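Local atomic coordinates of Arf-GAP domain and FG repeat-containing protein 1 (Homo sapiens, PDB entry 2OLM), a protein that acts as a cofactor of HIV-1 Rev in moving viral RNA to the cytoplasm, and is required for vesicle docking or fusion during acrosome biogenesis. Residues Glu10-Met15 against Phe72-Ile77; Thr37-Thr42 against Lys65-Thr70; Lys89-Gly94 against Val127-Ala132. One frame throughout, in Å; residues are numbered along the deposited sequence. Where two conformers were deposited one is given.

Contact 1: residues Glu10-Met15 against Phe72-Ile77; sequences EKHLKM and FTQQEI
Met15 and Ile77 form the tight part of this contact. Met15 CE presses on Ile77 CG2 at 3.5 Å, closer than carbon atoms usually pack. The Met15 chain bends at chi3 (86°), which puts CE there. Ile77 also meets His12: its CG1 lies 4.0 Å from His12 CB, and its CD1 rests near His12 O. Phe72 and Ile77 extend the apolar side to Leu16 and Met19, further along helix 3-20.

The other side is polar and carries water. His12 NE2 donates to Gln74 OE1 at 2.6 Å, with an N-H...O angle of 145°. OE1 lies in the imidazole plane, whereas the N-H comes from above the amide plane. Ring and amide are turned 57° apart. Gln74 NE2 is held in turn by Glu78. At the ring's other nitrogen, a water bridges His12 ND1 (2.8 Å) and Phe72 O (2.6 Å). The backbone carbon of Thr73 lies over one face of the ring.

Helix 74-82 starts here. Glu76 N donates to Thr73 OG1 at 3.1 Å, and Thr73 N donates to Glu76 OE1 at 3.0 Å. This reciprocal pair is a capping box, placed where the helix start packs against helix 3-20 of the Arf-GAP domain.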
ATOM      1  N   GLU A  10       7.014   1.087  -5.895  1.00 16.34           N
ATOM      2  CA  GLU A  10       6.768   0.222  -4.767  1.00 14.42           C
ATOM      3  C   GLU A  10       7.608   0.617  -3.560  1.00 15.75           C
ATOM      4  O   GLU A  10       7.163   0.505  -2.423  1.00 15.22           O
ATOM      5  CB  GLU A  10       7.028  -1.238  -5.144  1.00 14.97           C
ATOM      6  CG  GLU A  10       6.135  -1.727  -6.281  1.00 16.86           C
ATOM      7  CD  GLU A  10       4.658  -1.551  -6.030  1.00 17.63           C
ATOM      8  OE1 GLU A  10       4.177  -1.982  -4.980  1.00 17.41           O
ATOM      9  OE2 GLU A  10       3.969  -0.933  -6.872  1.00 21.66           O
ATOM     10  N   LYS A  11       8.805   1.139  -3.799  1.00 15.03           N
ATOM     11  CA  LYS A  11       9.644   1.671  -2.724  1.00 14.46           C
ATOM     12  C   LYS A  11       8.944   2.810  -2.006  1.00 14.09           C
ATOM     13  O   LYS A  11       8.930   2.872  -0.769  1.00 14.01           O
ATOM     14  CB  LYS A  11      10.989   2.151  -3.280  1.00 16.36           C
ATOM     15  CG  LYS A  11      11.972   2.641  -2.218  1.00 20.22           C
ATOM     16  CD  LYS A  11      13.248   3.218  -2.853  1.00 23.62           C
ATOM     17  N   HIS A  12       8.328   3.677  -2.788  1.00 13.63           N
ATOM     18  CA  HIS A  12       7.616   4.807  -2.185  1.00 14.56           C
ATOM     19  C   HIS A  12       6.424   4.361  -1.332  1.00 14.73           C
ATOM     20  O   HIS A  12       6.136   4.917  -0.251  1.00 14.23           O
ATOM     21  CB  HIS A  12       7.183   5.789  -3.260  1.00 14.05           C
ATOM     22  CG  HIS A  12       8.319   6.480  -3.941  1.00 15.69           C
ATOM     23  ND1 HIS A  12       8.236   6.920  -5.242  1.00 18.35           N
ATOM     24  CD2 HIS A  12       9.578   6.756  -3.532  1.00 17.34           C
ATOM     25  CE1 HIS A  12       9.387   7.455  -5.601  1.00 20.08           C
ATOM     26  NE2 HIS A  12      10.216   7.388  -4.578  1.00 16.88           N
ATOM     27  N   LEU A  13       5.729   3.316  -1.797  1.00 14.24           N
ATOM     28  CA  LEU A  13       4.606   2.773  -1.048  1.00 13.03           C
ATOM     29  C   LEU A  13       5.106   2.079   0.223  1.00 12.97           C
ATOM     30  O   LEU A  13       4.475   2.149   1.277  1.00 13.59           O
ATOM     31  CB  LEU A  13       3.812   1.790  -1.901  1.00 13.55           C
ATOM     32  CG  LEU A  13       3.025   2.414  -3.052  1.00 16.88           C
ATOM     33  CD1 LEU A  13       2.317   1.308  -3.840  1.00 19.81           C
ATOM     34  CD2 LEU A  13       2.010   3.427  -2.499  1.00 18.79           C
ATOM     35  N   LYS A  14       6.254   1.411   0.152  1.00 14.12           N
ATOM     36  CA  LYS A  14       6.824   0.827   1.372  1.00 15.78           C
ATOM     37  C   LYS A  14       7.139   1.940   2.410  1.00 13.66           C
ATOM     38  O   LYS A  14       6.795   1.837   3.612  1.00 13.47           O
ATOM     39  CB  LYS A  14       8.072   0.009   1.019  1.00 14.98           C
ATOM     40  CG  LYS A  14       8.744  -0.616   2.245  1.00 18.11           C
ATOM     41  CD  LYS A  14      10.087  -1.319   1.934  1.00 21.00           C
ATOM     42  CE  LYS A  14      10.775  -1.746   3.243  1.00 23.19           C
ATOM     43  NZ  LYS A  14      12.218  -2.217   3.088  1.00 26.92           N
ATOM     44  N   MET A  15       7.754   3.012   1.909  1.00 13.20           N
ATOM     45  CA  MET A  15       8.076   4.175   2.760  1.00 13.45           C
ATOM     46  C   MET A  15       6.809   4.812   3.340  1.00 13.76           C
ATOM     47  O   MET A  15       6.764   5.159   4.504  1.00 13.67           O
ATOM     48  CB  MET A  15       8.870   5.204   1.949  1.00 15.43           C
ATOM     49  CG  MET A  15      10.248   4.759   1.579  1.00 13.74           C
ATOM     50  SD  MET A  15      11.000   5.711   0.221  1.00 18.60           S
ATOM     51  CE  MET A  15      11.744   7.104   1.097  1.00 23.92           C
ATOM     52  N   PHE A  72       2.912   9.039  -5.347  1.00 15.12           N
ATOM     53  CA  PHE A  72       3.722  10.068  -4.675  1.00 14.59           C
ATOM     54  C   PHE A  72       5.109  10.089  -5.274  1.00 14.88           C
ATOM     55  O   PHE A  72       5.645   9.054  -5.675  1.00 17.13           O
ATOM     56  CB  PHE A  72       3.807   9.801  -3.180  1.00 14.65           C
ATOM     57  CG  PHE A  72       2.522  10.048  -2.462  1.00 13.55           C
ATOM     58  CD1 PHE A  72       2.071  11.335  -2.233  1.00 14.75           C
ATOM     59  CD2 PHE A  72       1.733   9.003  -2.050  1.00 13.52           C
ATOM     60  CE1 PHE A  72       0.878  11.549  -1.580  1.00 14.76           C
ATOM     61  CE2 PHE A  72       0.542   9.220  -1.443  1.00 15.22           C
ATOM     62  CZ  PHE A  72       0.111  10.511  -1.182  1.00 13.65           C
ATOM     63  N   THR A  73       5.707  11.260  -5.357  1.00 13.94           N
ATOM     64  CA  THR A  73       7.100  11.386  -5.775  1.00 13.52           C
ATOM     65  C   THR A  73       8.085  11.206  -4.604  1.00 11.72           C
ATOM     66  O   THR A  73       7.708  11.276  -3.425  1.00 11.21           O
ATOM     67  CB  THR A  73       7.363  12.753  -6.367  1.00 14.68           C
ATOM     68  OG1 THR A  73       7.222  13.738  -5.335  1.00 13.85           O
ATOM     69  CG2 THR A  73       6.374  13.042  -7.500  1.00 13.86           C
ATOM     70  N   GLN A  74       9.366  10.977  -4.905  1.00 12.43           N
ATOM     71  CA  GLN A  74      10.377  10.908  -3.882  1.00 11.91           C
ATOM     72  C   GLN A  74      10.388  12.148  -3.010  1.00 10.30           C
ATOM     73  O   GLN A  74      10.488  12.058  -1.783  1.00 12.66           O
ATOM     74  CB  GLN A  74      11.744  10.696  -4.553  1.00 14.00           C
ATOM     75  CG  GLN A  74      12.884  10.481  -3.589  1.00 18.80           C
ATOM     76  CD  GLN A  74      12.926   9.086  -2.951  1.00 23.82           C
ATOM     77  OE1 GLN A  74      12.514   8.077  -3.568  1.00 24.38           O
ATOM     78  NE2 GLN A  74      13.436   9.017  -1.715  1.00 25.75           N
ATOM     79  N   GLN A  75      10.256  13.320  -3.663  1.00 12.35           N
ATOM     80  CA  GLN A  75      10.210  14.610  -2.933  1.00 12.81           C
ATOM     81  C   GLN A  75       9.045  14.637  -1.924  1.00 11.88           C
ATOM     82  O   GLN A  75       9.185  15.031  -0.761  1.00 11.62           O
ATOM     83  CB  GLN A  75      10.075  15.763  -3.940  1.00 14.05           C
ATOM     84  CG  GLN A  75      11.355  16.151  -4.648  1.00 17.27           C
ATOM     85  CD  GLN A  75      11.062  17.131  -5.770  1.00 19.56           C
ATOM     86  OE1 GLN A  75      11.412  18.319  -5.671  1.00 19.48           O
ATOM     87  NE2 GLN A  75      10.392  16.665  -6.816  1.00 21.64           N
ATOM     88  N   GLU A  76       7.886  14.211  -2.358  1.00 10.69           N
ATOM     89  CA  GLU A  76       6.756  14.200  -1.456  1.00 10.43           C
ATOM     90  C   GLU A  76       6.934  13.237  -0.279  1.00 11.40           C
ATOM     91  O   GLU A  76       6.649  13.576   0.879  1.00 11.33           O
ATOM     92  CB  GLU A  76       5.491  13.879  -2.223  1.00 11.18           C
ATOM     93  CG  GLU A  76       5.060  14.983  -3.153  1.00 13.12           C
ATOM     94  CD  GLU A  76       3.943  14.617  -4.051  1.00 15.28           C
ATOM     95  OE1 GLU A  76       3.876  13.469  -4.534  1.00 13.98           O
ATOM     96  OE2 GLU A  76       3.103  15.489  -4.313  1.00 17.39           O
ATOM     97  N   ILE A  77       7.394  12.013  -0.567  1.00 11.66           N
ATOM     98  CA  ILE A  77       7.635  11.024   0.474  1.00 10.30           C
ATOM     99  C   ILE A  77       8.642  11.549   1.506  1.00 10.87           C
ATOM    100  O   ILE A  77       8.423  11.464   2.699  1.00 12.21           O
ATOM    101  CB  ILE A  77       8.111   9.702  -0.142  1.00 11.46           C
ATOM    102  CG1 ILE A  77       6.978   9.077  -0.972  1.00 12.77           C
ATOM    103  CG2 ILE A  77       8.682   8.777   0.962  1.00 14.19           C
ATOM    104  CD1 ILE A  77       5.766   8.585  -0.168  1.00 14.87           C
TER
HETATM  105  O   HOH W   1       5.838   6.674  -6.639  1.00 20.61           O

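Contact 2: residues Thr37-Thr42 against Lys65-Thr70; sequences TYVNMT and KSISMT
The Tyr38 ring meets the backbone of Lys65 and Ser66 obliquely, with Lys65 N at its edge, in plane. Tyr38 CD1 comes 3.3 Å from Ser66 N, and CE1 lies 3.7 Å from Ser66 CB. Chi1 of -72° sets CG anti to the carbonyl carbon. On the other face of the sheet, Val39 CG2, in the conformer given, meets Lys65 CB at 4.1 Å, the two side chains crossing at a slant. The Lys65 chain runs on, extended beyond CG, and its CD passes Met41 CG. Its NZ ends in a salt bridge to Glu76.

The strands belong to the three-stranded antiparallel sheet of the Arf-GAP domain, and segment 37-42 lies in the predicted C4-type zinc finger. Val39 and Lys65 form a hydrogen-bonded pair, 2.8 Å from Val39 N to Lys65 O and 2.9 Å from Lys65 N to Val39 O. Two residues on from Lys65, Ile67 N donates to Thr37 O, nearly straight at 171°. Two waters also donate to Thr37 O and link it to Ser66 OG and Ser68 OG.

Backbone bonds thus join outer strand 64-66 to central strand 38-40. Water finishes the Thr37 carbonyl at one end, while aliphatic carbons of Lys65 pack on the face of Val39.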
ATOM      1  N   THR A  37      -7.069   8.673   5.348  1.00 13.29           N
ATOM      2  CA  THR A  37      -7.233   8.216   3.976  1.00 12.24           C
ATOM      3  C   THR A  37      -6.482   9.116   2.965  1.00 10.98           C
ATOM      4  O   THR A  37      -6.326   8.764   1.803  1.00 12.06           O
ATOM      5  CB  THR A  37      -8.714   8.253   3.611  1.00 11.52           C
ATOM      6  OG1 THR A  37      -9.298   9.481   4.036  1.00 13.39           O
ATOM      7  CG2 THR A  37      -9.462   7.107   4.334  1.00 14.90           C
ATOM      8  N   TYR A  38      -6.122  10.347   3.393  1.00  9.31           N
ATOM      9  CA  TYR A  38      -5.416  11.330   2.556  1.00 10.00           C
ATOM     10  C   TYR A  38      -4.197  11.859   3.291  1.00  9.69           C
ATOM     11  O   TYR A  38      -4.123  11.806   4.501  1.00 10.06           O
ATOM     12  CB  TYR A  38      -6.333  12.513   2.191  1.00  9.59           C
ATOM     13  CG  TYR A  38      -7.377  12.069   1.173  1.00  9.94           C
ATOM     14  CD1 TYR A  38      -7.233  12.360  -0.171  1.00  8.95           C
ATOM     15  CD2 TYR A  38      -8.448  11.300   1.564  1.00 10.19           C
ATOM     16  CE1 TYR A  38      -8.126  11.904  -1.103  1.00  8.93           C
ATOM     17  CE2 TYR A  38      -9.362  10.836   0.627  1.00  9.08           C
ATOM     18  CZ  TYR A  38      -9.181  11.133  -0.686  1.00 10.48           C
ATOM     19  OH  TYR A  38     -10.074  10.607  -1.626  1.00 11.05           O
ATOM     20  N   VAL A  39      -3.240  12.332   2.515  1.00  8.20           N
ATOM     21  CA  VAL A  39      -2.191  13.198   3.074  0.50  8.30           C
ATOM     22  C   VAL A  39      -2.471  14.632   2.679  1.00  7.78           C
ATOM     23  O   VAL A  39      -2.889  14.946   1.558  1.00  9.62           O
ATOM     24  CB  VAL A  39      -0.763  12.842   2.659  0.50  9.77           C
ATOM     25  CG1 VAL A  39      -0.295  11.501   3.328  0.50  8.19           C
ATOM     26  CG2 VAL A  39      -0.632  12.818   1.151  0.50  8.27           C
ATOM     27  N   ASN A  40      -2.283  15.517   3.660  1.00  8.20           N
ATOM     28  CA  ASN A  40      -2.370  16.942   3.461  1.00  6.90           C
ATOM     29  C   ASN A  40      -0.958  17.404   3.201  1.00  6.55           C
ATOM     30  O   ASN A  40      -0.148  17.540   4.118  1.00  8.03           O
ATOM     31  CB  ASN A  40      -2.975  17.643   4.649  1.00  7.30           C
ATOM     32  CG  ASN A  40      -2.979  19.121   4.514  1.00  7.19           C
ATOM     33  OD1 ASN A  40      -2.444  19.623   3.546  1.00  8.56           O
ATOM     34  ND2 ASN A  40      -3.587  19.839   5.483  1.00  7.96           N
ATOM     35  N   MET A  41      -0.631  17.574   1.920  1.00  6.72           N
ATOM     36  CA  MET A  41       0.707  17.972   1.488  1.00  8.10           C
ATOM     37  C   MET A  41       1.081  19.397   1.827  1.00  9.17           C
ATOM     38  O   MET A  41       2.248  19.734   1.848  1.00  8.99           O
ATOM     39  CB  MET A  41       0.847  17.766  -0.047  1.00 10.73           C
ATOM     40  CG  MET A  41       1.002  16.272  -0.454  1.00 11.51           C
ATOM     41  SD  MET A  41       2.391  15.412   0.326  1.00 13.97           S
ATOM     42  CE  MET A  41       3.691  16.497   0.019  1.00 12.04           C
ATOM     43  N   THR A  42       0.102  20.230   2.110  1.00  7.55           N
ATOM     44  CA  THR A  42       0.360  21.601   2.532  1.00  7.02           C
ATOM     45  C   THR A  42       1.118  21.661   3.833  1.00  9.05           C
ATOM     46  O   THR A  42       2.045  22.470   3.973  1.00  9.05           O
ATOM     47  CB  THR A  42      -0.963  22.394   2.595  1.00  7.65           C
ATOM     48  OG1 THR A  42      -1.537  22.481   1.284  1.00  9.48           O
ATOM     49  CG2 THR A  42      -0.769  23.797   3.194  1.00  8.78           C
ATOM     50  N   LYS A  65      -4.077  14.548  -1.028  1.00  9.38           N
ATOM     51  CA  LYS A  65      -3.845  13.506  -1.990  1.00  8.40           C
ATOM     52  C   LYS A  65      -4.144  12.161  -1.351  1.00  8.29           C
ATOM     53  O   LYS A  65      -3.820  11.887  -0.186  1.00  9.08           O
ATOM     54  CB  LYS A  65      -2.412  13.527  -2.457  1.00 10.58           C
ATOM     55  CG  LYS A  65      -2.037  14.825  -3.164  1.00 11.70           C
ATOM     56  CD  LYS A  65      -0.679  14.730  -3.866  1.00 15.06           C
ATOM     57  CE  LYS A  65      -0.373  15.967  -4.623  1.00 14.86           C
ATOM     58  NZ  LYS A  65       0.762  15.732  -5.599  1.00 18.28           N
ATOM     59  N   SER A  66      -4.787  11.287  -2.122  1.00 10.09           N
ATOM     60  CA  SER A  66      -5.225   9.967  -1.636  1.00  9.89           C
ATOM     61  C   SER A  66      -4.035   9.092  -1.283  1.00 10.81           C
ATOM     62  O   SER A  66      -3.125   8.958  -2.065  1.00 11.75           O
ATOM     63  CB  SER A  66      -6.026   9.305  -2.725  1.00 11.91           C
ATOM     64  OG  SER A  66      -6.208   7.917  -2.430  1.00 12.92           O
ATOM     65  N   ILE A  67      -4.079   8.508  -0.086  1.00 10.36           N
ATOM     66  CA  ILE A  67      -3.016   7.586   0.320  1.00 12.07           C
ATOM     67  C   ILE A  67      -2.886   6.393  -0.619  1.00 14.57           C
ATOM     68  O   ILE A  67      -1.775   6.031  -1.022  1.00 15.53           O
ATOM     69  CB  ILE A  67      -3.205   7.133   1.780  1.00 10.57           C
ATOM     70  CG1 ILE A  67      -3.018   8.335   2.733  1.00 12.17           C
ATOM     71  CG2 ILE A  67      -2.253   5.981   2.137  1.00 13.32           C
ATOM     72  CD1 ILE A  67      -3.309   8.050   4.152  1.00 13.55           C
ATOM     73  N   SER A  68      -4.021   5.839  -0.996  1.00 14.12           N
ATOM     74  CA  SER A  68      -4.016   4.585  -1.786  1.00 16.23           C
ATOM     75  C   SER A  68      -3.936   4.798  -3.289  1.00 15.44           C
ATOM     76  O   SER A  68      -3.513   3.884  -4.010  1.00 17.73           O
ATOM     77  CB  SER A  68      -5.255   3.787  -1.472  1.00 18.22           C
ATOM     78  OG  SER A  68      -6.385   4.486  -1.872  1.00 18.18           O
ATOM     79  N   MET A  69      -4.297   5.982  -3.797  1.00 13.36           N
ATOM     80  CA  MET A  69      -4.408   6.140  -5.225  1.00 14.63           C
ATOM     81  C   MET A  69      -3.384   7.072  -5.860  1.00 16.42           C
ATOM     82  O   MET A  69      -3.223   7.094  -7.080  1.00 21.39           O
ATOM     83  CB  MET A  69      -5.841   6.575  -5.542  1.00 16.40           C
ATOM     84  CG  MET A  69      -6.946   5.736  -4.712  1.00 20.53           C
ATOM     85  SD  MET A  69      -8.678   5.921  -5.230  1.00 20.33           S
ATOM     86  CE  MET A  69      -8.112   5.615  -6.726  1.00 12.39           C
ATOM     87  N   THR A  70      -2.665   7.845  -5.061  1.00 13.78           N
ATOM     88  CA  THR A  70      -1.691   8.788  -5.628  1.00 15.19           C
ATOM     89  C   THR A  70      -0.373   8.084  -5.892  1.00 16.72           C
ATOM     90  O   THR A  70       0.066   7.238  -5.119  1.00 15.94           O
ATOM     91  CB  THR A  70      -1.443   9.950  -4.637  1.00 12.52           C
ATOM     92  OG1 THR A  70      -2.688  10.546  -4.294  1.00 14.11           O
ATOM     93  CG2 THR A  70      -0.509  11.005  -5.191  1.00 15.94           C
TER
HETATM   94  O   HOH W   2      -6.597   6.146   0.610  1.00 21.78           O
HETATM   95  O   HOH W   3      -8.151   7.838  -0.317  1.00 26.48           O

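Contact 3: residues Lys89-Gly94 against Val127-Ala132; sequences KQIWLG and VPPEQA
Ile91 O accepts from Val127 N at 2.9 Å, with an N-H...O angle of 166°. The bond joins the last turn of helix 84-92 to the extended residue that leads into helix 129-133. Val127 also turns its carbonyl back: Ile91 CA comes 3.4 Å from Val127 O in a CA-H...O contact. The two backbones are closest at this pair, 4.9 Å between the CA atoms of Ile91 and Val127. Pro128 takes the N-cap position of the second helix.

Ile91 carries the side-chain packing. Its CG1 reaches Ala132 CB at 3.8 Å. Its CD1 touches Pro129 CB at 4.0 Å, the two side chains crossing at about a right angle. Chi1 of -63° sets CG1 beside the backbone N, on the flank that meets Ala132. The other branch, CG2, lies 3.5 Å from Val127 O. Ala132 CB also sits against Gln90, 3.5 Å from its carbonyl O and 4.1 Å from its CB. Val127 CG2 rests on Gly94 CA, and Val127 also packs on Leu95.

One backbone hydrogen bond crosses, with the CA-H...O contact and carbon packing round it. This is a helix C-terminus meeting a proline-led helix start, where the last modelled helix of the Arf-GAP domain, 129-133, lies against the end of helix 84-92.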
ATOM      1  N   LYS A  89       1.783  18.155  15.163  1.00  8.43           N
ATOM      2  CA  LYS A  89       1.144  18.428  16.471  1.00 10.10           C
ATOM      3  C   LYS A  89       1.944  19.482  17.236  1.00  9.93           C
ATOM      4  O   LYS A  89       1.385  20.399  17.853  1.00  9.65           O
ATOM      5  CB  LYS A  89       1.076  17.147  17.307  1.00 12.05           C
ATOM      6  CG  LYS A  89       0.530  17.313  18.705  1.00 14.34           C
ATOM      7  CD  LYS A  89       0.663  15.981  19.490  1.00 16.82           C
ATOM      8  N   GLN A  90       3.262  19.345  17.185  1.00  8.97           N
ATOM      9  CA  GLN A  90       4.123  20.249  17.931  0.50 10.59           C
ATOM     10  C   GLN A  90       4.069  21.688  17.391  1.00 10.91           C
ATOM     11  O   GLN A  90       4.337  22.653  18.131  1.00 10.91           O
ATOM     12  CB  GLN A  90       5.546  19.720  17.929  0.50 11.71           C
ATOM     13  CG  GLN A  90       5.681  18.349  18.628  0.50 14.48           C
ATOM     14  CD  GLN A  90       5.273  18.406  20.083  0.50 16.49           C
ATOM     15  OE1 GLN A  90       5.517  19.405  20.753  0.50 23.00           O
ATOM     16  NE2 GLN A  90       4.613  17.356  20.571  0.50 23.90           N
ATOM     17  N   ILE A  91       3.720  21.842  16.118  1.00  8.59           N
ATOM     18  CA  ILE A  91       3.622  23.147  15.448  1.00  8.61           C
ATOM     19  C   ILE A  91       2.194  23.682  15.570  1.00  6.95           C
ATOM     20  O   ILE A  91       1.917  24.609  16.329  1.00  9.63           O
ATOM     21  CB  ILE A  91       4.056  23.032  13.951  1.00 10.19           C
ATOM     22  CG1 ILE A  91       5.527  22.614  13.892  1.00 12.67           C
ATOM     23  CG2 ILE A  91       3.783  24.352  13.201  1.00 12.06           C
ATOM     24  CD1 ILE A  91       5.959  22.064  12.504  1.00 11.65           C
ATOM     25  N   TRP A  92       1.284  23.048  14.864  1.00  7.76           N
ATOM     26  CA  TRP A  92      -0.076  23.564  14.720  1.00  7.86           C
ATOM     27  C   TRP A  92      -0.943  23.416  15.986  1.00  6.78           C
ATOM     28  O   TRP A  92      -1.937  24.130  16.157  1.00  8.86           O
ATOM     29  CB  TRP A  92      -0.761  22.879  13.505  1.00  7.56           C
ATOM     30  CG  TRP A  92       0.013  23.084  12.270  1.00  7.31           C
ATOM     31  CD1 TRP A  92       0.834  22.175  11.660  1.00  8.72           C
ATOM     32  CD2 TRP A  92       0.113  24.293  11.509  1.00  6.94           C
ATOM     33  NE1 TRP A  92       1.458  22.753  10.570  1.00  8.52           N
ATOM     34  CE2 TRP A  92       1.016  24.047  10.460  1.00  6.97           C
ATOM     35  CE3 TRP A  92      -0.486  25.557  11.612  1.00  7.88           C
ATOM     36  CZ2 TRP A  92       1.370  25.044   9.525  1.00 10.11           C
ATOM     37  CZ3 TRP A  92      -0.180  26.525  10.672  1.00  7.59           C
ATOM     38  CH2 TRP A  92       0.758  26.260   9.645  1.00  9.22           C
ATOM     39  N   LEU A  93      -0.567  22.455  16.835  1.00  8.64           N
ATOM     40  CA  LEU A  93      -1.253  22.209  18.081  1.00  7.20           C
ATOM     41  C   LEU A  93      -0.248  22.325  19.245  1.00  8.53           C
ATOM     42  O   LEU A  93      -0.489  21.761  20.322  1.00  8.30           O
ATOM     43  CB  LEU A  93      -1.909  20.811  18.106  1.00  9.76           C
ATOM     44  CG  LEU A  93      -2.972  20.579  17.055  1.00  9.90           C
ATOM     45  CD1 LEU A  93      -3.358  19.112  17.044  1.00 11.30           C
ATOM     46  CD2 LEU A  93      -4.172  21.503  17.263  1.00 11.51           C
ATOM     47  N   GLY A  94       0.835  23.072  19.079  1.00  7.94           N
ATOM     48  CA  GLY A  94       1.853  23.146  20.140  1.00  7.99           C
ATOM     49  C   GLY A  94       1.329  23.718  21.424  1.00  8.53           C
ATOM     50  O   GLY A  94       1.846  23.375  22.514  1.00  9.84           O
ATOM     51  N   VAL A 127       3.001  27.004  17.557  1.00  8.90           N
ATOM     52  CA  VAL A 127       4.394  27.238  17.939  1.00  9.44           C
ATOM     53  C   VAL A 127       5.240  27.157  16.660  1.00 11.83           C
ATOM     54  O   VAL A 127       5.115  26.199  15.902  1.00 11.33           O
ATOM     55  CB  VAL A 127       4.873  26.187  18.955  1.00 10.06           C
ATOM     56  CG1 VAL A 127       6.375  26.394  19.285  1.00 14.22           C
ATOM     57  CG2 VAL A 127       4.027  26.239  20.226  1.00 11.68           C
ATOM     58  N   PRO A 128       6.049  28.192  16.385  1.00 13.15           N
ATOM     59  CA  PRO A 128       6.811  28.180  15.127  1.00 13.69           C
ATOM     60  C   PRO A 128       7.700  26.956  14.999  1.00 14.64           C
ATOM     61  O   PRO A 128       8.239  26.465  16.002  1.00 14.85           O
ATOM     62  CB  PRO A 128       7.665  29.458  15.233  1.00 17.60           C
ATOM     63  CG  PRO A 128       6.968  30.325  16.137  1.00 18.37           C
ATOM     64  CD  PRO A 128       6.233  29.447  17.124  1.00 13.42           C
ATOM     65  N   PRO A 129       7.847  26.429  13.782  1.00 16.47           N
ATOM     66  CA  PRO A 129       8.601  25.202  13.611  1.00 17.37           C
ATOM     67  C   PRO A 129      10.004  25.149  14.185  1.00 18.18           C
ATOM     68  O   PRO A 129      10.405  24.101  14.657  1.00 18.68           O
ATOM     69  CB  PRO A 129       8.639  25.016  12.083  1.00 18.30           C
ATOM     70  CG  PRO A 129       7.500  25.764  11.591  1.00 20.25           C
ATOM     71  CD  PRO A 129       7.206  26.857  12.529  1.00 17.37           C
ATOM     72  N   GLU A 130      10.721  26.263  14.144  1.00 19.26           N
ATOM     73  CA  GLU A 130      12.075  26.313  14.705  1.00 23.65           C
ATOM     74  C   GLU A 130      12.073  26.041  16.195  1.00 23.20           C
ATOM     75  O   GLU A 130      12.924  25.300  16.682  1.00 27.22           O
ATOM     76  CB  GLU A 130      12.733  27.673  14.420  1.00 21.97           C
ATOM     77  N   GLN A 131      11.118  26.640  16.924  1.00 19.28           N
ATOM     78  CA  GLN A 131      10.972  26.355  18.355  1.00 18.83           C
ATOM     79  C   GLN A 131      10.417  24.959  18.610  1.00 19.15           C
ATOM     80  O   GLN A 131      10.873  24.246  19.492  1.00 22.55           O
ATOM     81  CB  GLN A 131      10.066  27.388  19.040  1.00 18.52           C
ATOM     82  CG  GLN A 131       9.788  27.038  20.500  1.00 21.57           C
ATOM     83  CD  GLN A 131       9.053  28.116  21.231  1.00 21.66           C
ATOM     84  OE1 GLN A 131       8.709  29.150  20.642  1.00 26.10           O
ATOM     85  NE2 GLN A 131       8.800  27.895  22.521  1.00 16.72           N
ATOM     86  N   ALA A 132       9.406  24.575  17.841  1.00 17.38           N
ATOM     87  CA  ALA A 132       8.724  23.315  18.037  1.00 19.96           C
ATOM     88  C   ALA A 132       9.704  22.155  17.977  1.00 25.54           C
ATOM     89  O   ALA A 132       9.605  21.228  18.774  1.00 25.39           O
ATOM     90  CB  ALA A 132       7.638  23.153  16.976  1.00 19.25           C
TER

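Contacts 1 and 2 are neighbours, with centres 12 Å apart, and contact 2 is nested in the loop that contact 1 closes. The salt bridge between Glu76 of contact 1 and Lys65 of contact 2 ties them, and Phe72 packs on Val39. Contact 3 stands apart: its nearest atoms are about 14 Å from contact 1 and about 6 Å from contact 2. Contacts 1 and 2 are partly buried, and contact 3 is a surface contact. Contact 1 joins two helices through side chains and a water. Contact 2 joins strands by backbone bonds, one of them within the predicted zinc finger. Contact 3 joins two helix ends. Helix 74-82 of contact 1 is followed in the chain by helix 84-92 of contact 3.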